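Local coordinates for protein pullulanase (Klebsiella oxytoca, PDB 2YOC) that hydrolyses alpha-1,6-glucosidic linkages in pullulan and related dextrins, and is exported by a type 2 secretion system, at residues H418-P430 and G435-M447. Numbering follows the deposited sequence.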
# COMPACT_ATOMS: atom_id res chain seq x y z
N HIS B 418 3.09 31.24 -31.56
CA HIS B 418 1.92 32.10 -31.84
C HIS B 418 2.37 33.16 -32.85
O HIS B 418 3.47 33.71 -32.71
CB HIS B 418 1.40 32.74 -30.54
CG HIS B 418 0.20 33.63 -30.69
ND1 HIS B 418 0.32 34.95 -31.11
CD2 HIS B 418 -1.11 33.39 -30.43
CE1 HIS B 418 -0.91 35.45 -31.11
NE2 HIS B 418 -1.80 34.55 -30.70
N ILE B 419 1.52 33.46 -33.87
CA ILE B 419 1.83 34.39 -34.97
C ILE B 419 2.31 35.78 -34.55
O ILE B 419 3.25 36.30 -35.14
CB ILE B 419 0.76 34.38 -36.11
CG1 ILE B 419 0.49 32.94 -36.66
CG2 ILE B 419 1.05 35.37 -37.24
CD1 ILE B 419 1.67 32.12 -37.11
N ARG B 420 1.70 36.36 -33.51
CA ARG B 420 2.11 37.66 -33.00
C ARG B 420 3.36 37.49 -32.14
O ARG B 420 4.38 38.13 -32.40
CB ARG B 420 0.98 38.38 -32.26
CG ARG B 420 -0.09 38.90 -33.22
CD ARG B 420 -0.83 40.11 -32.69
NE ARG B 420 0.05 41.25 -32.48
CZ ARG B 420 0.23 42.24 -33.34
NH1 ARG B 420 -0.43 42.25 -34.50
NH2 ARG B 420 1.06 43.24 -33.07
N ASP B 421 3.32 36.53 -31.19
CA ASP B 421 4.46 36.20 -30.32
C ASP B 421 5.80 36.07 -31.09
O ASP B 421 6.85 36.47 -30.57
CB ASP B 421 4.16 34.91 -29.52
CG ASP B 421 3.16 35.04 -28.37
OD1 ASP B 421 2.77 36.17 -28.06
OD2 ASP B 421 2.79 33.99 -27.78
N LEU B 422 5.75 35.56 -32.35
CA LEU B 422 6.93 35.36 -33.19
C LEU B 422 7.52 36.66 -33.78
O LEU B 422 8.70 36.94 -33.58
CB LEU B 422 6.65 34.35 -34.33
CG LEU B 422 6.44 32.90 -33.96
CD1 LEU B 422 5.94 32.14 -35.13
CD2 LEU B 422 7.71 32.26 -33.52
N SER B 423 6.68 37.43 -34.51
CA SER B 423 7.11 38.64 -35.23
C SER B 423 6.61 40.02 -34.77
O SER B 423 6.98 41.00 -35.40
CB SER B 423 6.81 38.47 -36.71
OG SER B 423 5.43 38.22 -36.91
N ALA B 424 5.78 40.12 -33.70
CA ALA B 424 5.26 41.42 -33.25
C ALA B 424 6.34 42.41 -32.82
O ALA B 424 6.19 43.62 -33.07
CB ALA B 424 4.25 41.24 -32.12
N TRP B 425 7.42 41.90 -32.18
CA TRP B 425 8.50 42.74 -31.68
C TRP B 425 9.78 42.69 -32.52
O TRP B 425 10.69 43.49 -32.27
CB TRP B 425 8.80 42.42 -30.20
CG TRP B 425 7.65 42.60 -29.26
CD1 TRP B 425 6.70 41.68 -28.93
CD2 TRP B 425 7.38 43.75 -28.47
NE1 TRP B 425 5.83 42.21 -28.01
CE2 TRP B 425 6.21 43.49 -27.72
CE3 TRP B 425 7.98 45.02 -28.37
CZ2 TRP B 425 5.64 44.44 -26.86
CZ3 TRP B 425 7.41 45.95 -27.52
CH2 TRP B 425 6.27 45.65 -26.76
N ASP B 426 9.88 41.77 -33.48
CA ASP B 426 11.11 41.68 -34.26
C ASP B 426 11.25 42.73 -35.35
O ASP B 426 10.60 42.67 -36.40
CB ASP B 426 11.38 40.25 -34.76
CG ASP B 426 12.82 40.03 -35.21
OD1 ASP B 426 13.65 40.97 -35.06
OD2 ASP B 426 13.13 38.92 -35.69
N GLN B 427 12.16 43.68 -35.10
CA GLN B 427 12.47 44.81 -35.97
C GLN B 427 13.08 44.37 -37.30
O GLN B 427 12.84 45.03 -38.33
CB GLN B 427 13.36 45.83 -35.26
CG GLN B 427 12.73 46.43 -34.00
CD GLN B 427 11.49 47.26 -34.28
OE1 GLN B 427 11.45 48.09 -35.20
NE2 GLN B 427 10.45 47.06 -33.46
N THR B 428 13.83 43.24 -37.31
CA THR B 428 14.47 42.72 -38.52
C THR B 428 13.45 42.13 -39.49
O THR B 428 13.82 41.74 -40.61
CB THR B 428 15.61 41.76 -38.18
OG1 THR B 428 15.14 40.74 -37.30
CG2 THR B 428 16.79 42.47 -37.56
N VAL B 429 12.17 42.09 -39.06
CA VAL B 429 11.04 41.62 -39.88
C VAL B 429 10.38 42.87 -40.47
O VAL B 429 9.95 43.73 -39.69
CB VAL B 429 10.00 40.79 -39.07
CG1 VAL B 429 8.88 40.28 -39.99
CG2 VAL B 429 10.66 39.63 -38.34
N PRO B 430 10.26 43.00 -41.83
CA PRO B 430 9.62 44.20 -42.40
C PRO B 430 8.29 44.48 -41.74
O PRO B 430 7.50 43.55 -41.52
CB PRO B 430 9.46 43.86 -43.88
CG PRO B 430 9.79 42.40 -44.01
CD PRO B 430 10.71 42.09 -42.89
N GLY B 435 3.54 40.22 -37.21
CA GLY B 435 2.30 39.62 -36.73
C GLY B 435 1.50 38.97 -37.86
O GLY B 435 0.28 38.88 -37.78
N LYS B 436 2.21 38.52 -38.92
CA LYS B 436 1.63 37.89 -40.10
C LYS B 436 2.21 36.50 -40.38
O LYS B 436 3.28 36.17 -39.87
CB LYS B 436 1.86 38.78 -41.35
CG LYS B 436 1.41 40.22 -41.20
CD LYS B 436 -0.09 40.38 -41.37
CE LYS B 436 -0.55 41.72 -40.88
NZ LYS B 436 -2.02 41.73 -40.69
N TYR B 437 1.50 35.69 -41.20
CA TYR B 437 1.98 34.37 -41.62
C TYR B 437 3.28 34.59 -42.40
O TYR B 437 4.26 33.89 -42.15
CB TYR B 437 0.98 33.65 -42.56
CG TYR B 437 -0.41 33.41 -42.01
CD1 TYR B 437 -0.61 32.55 -40.92
CD2 TYR B 437 -1.54 33.92 -42.65
CE1 TYR B 437 -1.90 32.29 -40.43
CE2 TYR B 437 -2.83 33.64 -42.19
CZ TYR B 437 -3.00 32.83 -41.07
OH TYR B 437 -4.26 32.57 -40.58
N LEU B 438 3.28 35.60 -43.30
CA LEU B 438 4.43 35.93 -44.15
C LEU B 438 5.73 36.29 -43.44
O LEU B 438 6.79 36.19 -44.04
CB LEU B 438 4.08 36.95 -45.21
CG LEU B 438 3.10 36.50 -46.29
CD1 LEU B 438 2.75 37.69 -47.18
CD2 LEU B 438 3.66 35.34 -47.11
N ALA B 439 5.66 36.64 -42.13
CA ALA B 439 6.82 36.91 -41.30
C ALA B 439 7.82 35.75 -41.36
O ALA B 439 9.02 35.99 -41.35
CB ALA B 439 6.40 37.12 -39.85
N LEU B 440 7.34 34.51 -41.47
CA LEU B 440 8.23 33.37 -41.55
C LEU B 440 9.09 33.36 -42.83
O LEU B 440 10.06 32.61 -42.90
CB LEU B 440 7.48 32.06 -41.35
CG LEU B 440 7.15 31.61 -39.91
CD1 LEU B 440 8.37 31.59 -39.01
CD2 LEU B 440 5.97 32.38 -39.32
N THR B 441 8.79 34.24 -43.80
CA THR B 441 9.58 34.31 -45.03
C THR B 441 10.77 35.29 -44.90
O THR B 441 11.68 35.28 -45.74
CB THR B 441 8.70 34.66 -46.22
OG1 THR B 441 8.37 36.05 -46.16
CG2 THR B 441 7.45 33.81 -46.29
N ALA B 442 10.77 36.13 -43.85
CA ALA B 442 11.83 37.11 -43.56
C ALA B 442 13.11 36.36 -43.17
O ALA B 442 13.53 36.42 -42.01
CB ALA B 442 11.39 38.04 -42.44
N GLY B 443 13.70 35.67 -44.16
CA GLY B 443 14.90 34.85 -44.01
C GLY B 443 16.02 35.50 -43.22
O GLY B 443 16.76 34.81 -42.51
N ASP B 444 16.12 36.84 -43.30
CA ASP B 444 17.13 37.63 -42.64
C ASP B 444 16.56 38.37 -41.42
O ASP B 444 16.71 39.59 -41.29
CB ASP B 444 17.82 38.56 -43.65
CG ASP B 444 18.47 37.83 -44.82
OD1 ASP B 444 19.33 36.95 -44.58
OD2 ASP B 444 18.12 38.15 -45.99
N SER B 445 15.90 37.64 -40.54
CA SER B 445 15.37 38.22 -39.32
C SER B 445 15.95 37.49 -38.10
O SER B 445 16.44 36.36 -38.24
CB SER B 445 13.85 38.17 -39.31
OG SER B 445 13.35 36.87 -39.05
N ASN B 446 15.91 38.12 -36.92
CA ASN B 446 16.40 37.49 -35.69
C ASN B 446 15.55 36.26 -35.37
O ASN B 446 16.10 35.20 -35.05
CB ASN B 446 16.34 38.46 -34.51
CG ASN B 446 17.16 39.72 -34.64
OD1 ASN B 446 18.12 39.81 -35.43
ND2 ASN B 446 16.77 40.72 -33.85
N MSE B 447 14.22 36.39 -35.49
CA MSE B 447 13.28 35.31 -35.24
C MSE B 447 13.51 34.18 -36.23
O MSE B 447 13.82 33.08 -35.79
CB MSE B 447 11.83 35.85 -35.29
CG MSE B 447 10.78 34.81 -34.96
SE MSE B 447 10.18 33.86 -36.53
CE MSE B 447 9.35 35.30 -37.54
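Thr428 OG1 is held from two sides: it accepts from Asn446 N across the contact at 2.8 Å and donates to Asp426 OD1 at 2.7 Å. With chi1 at 54°, OG1 lies between the backbone N and the carbonyl carbon, within reach of both partners. Thr428 N reaches Asp426 OD1 from the same face of the carboxylate, making an Asx turn. The backbone N of Met447, a selenomethionine, donates a hydrogen bond to Asp426 OD2 at 2.8 Å, nearly along the C-O axis. Ser445 is the N-cap of helix 446-457. By helix 419-423, Gly435 N donates to Ser423 OG at 2.8 Å, with an N-H...O angle of 150°. Apolar groups fill in between. Val429 turns CG1 to Ala439 CB (4.0 Å) and CG2 to Ser445 CB (3.6 Å). Leu422 CD1 meets Leu440 CD2 at 4.2 Å, the two side chains crossing at about a right angle. The contact joins the short helix 419-423 and the turn after it, which follow strand 413-417 of the (beta/alpha)8 barrel, to the start of helix 446-457. Thr428 OG1, Asp426 OD2 and Ser445 OG accept from the first-turn amides of Asn446, Met447 and Val448. The negative charge of Asp426 at this N-terminal end probably interacts favourably with the helix dipole.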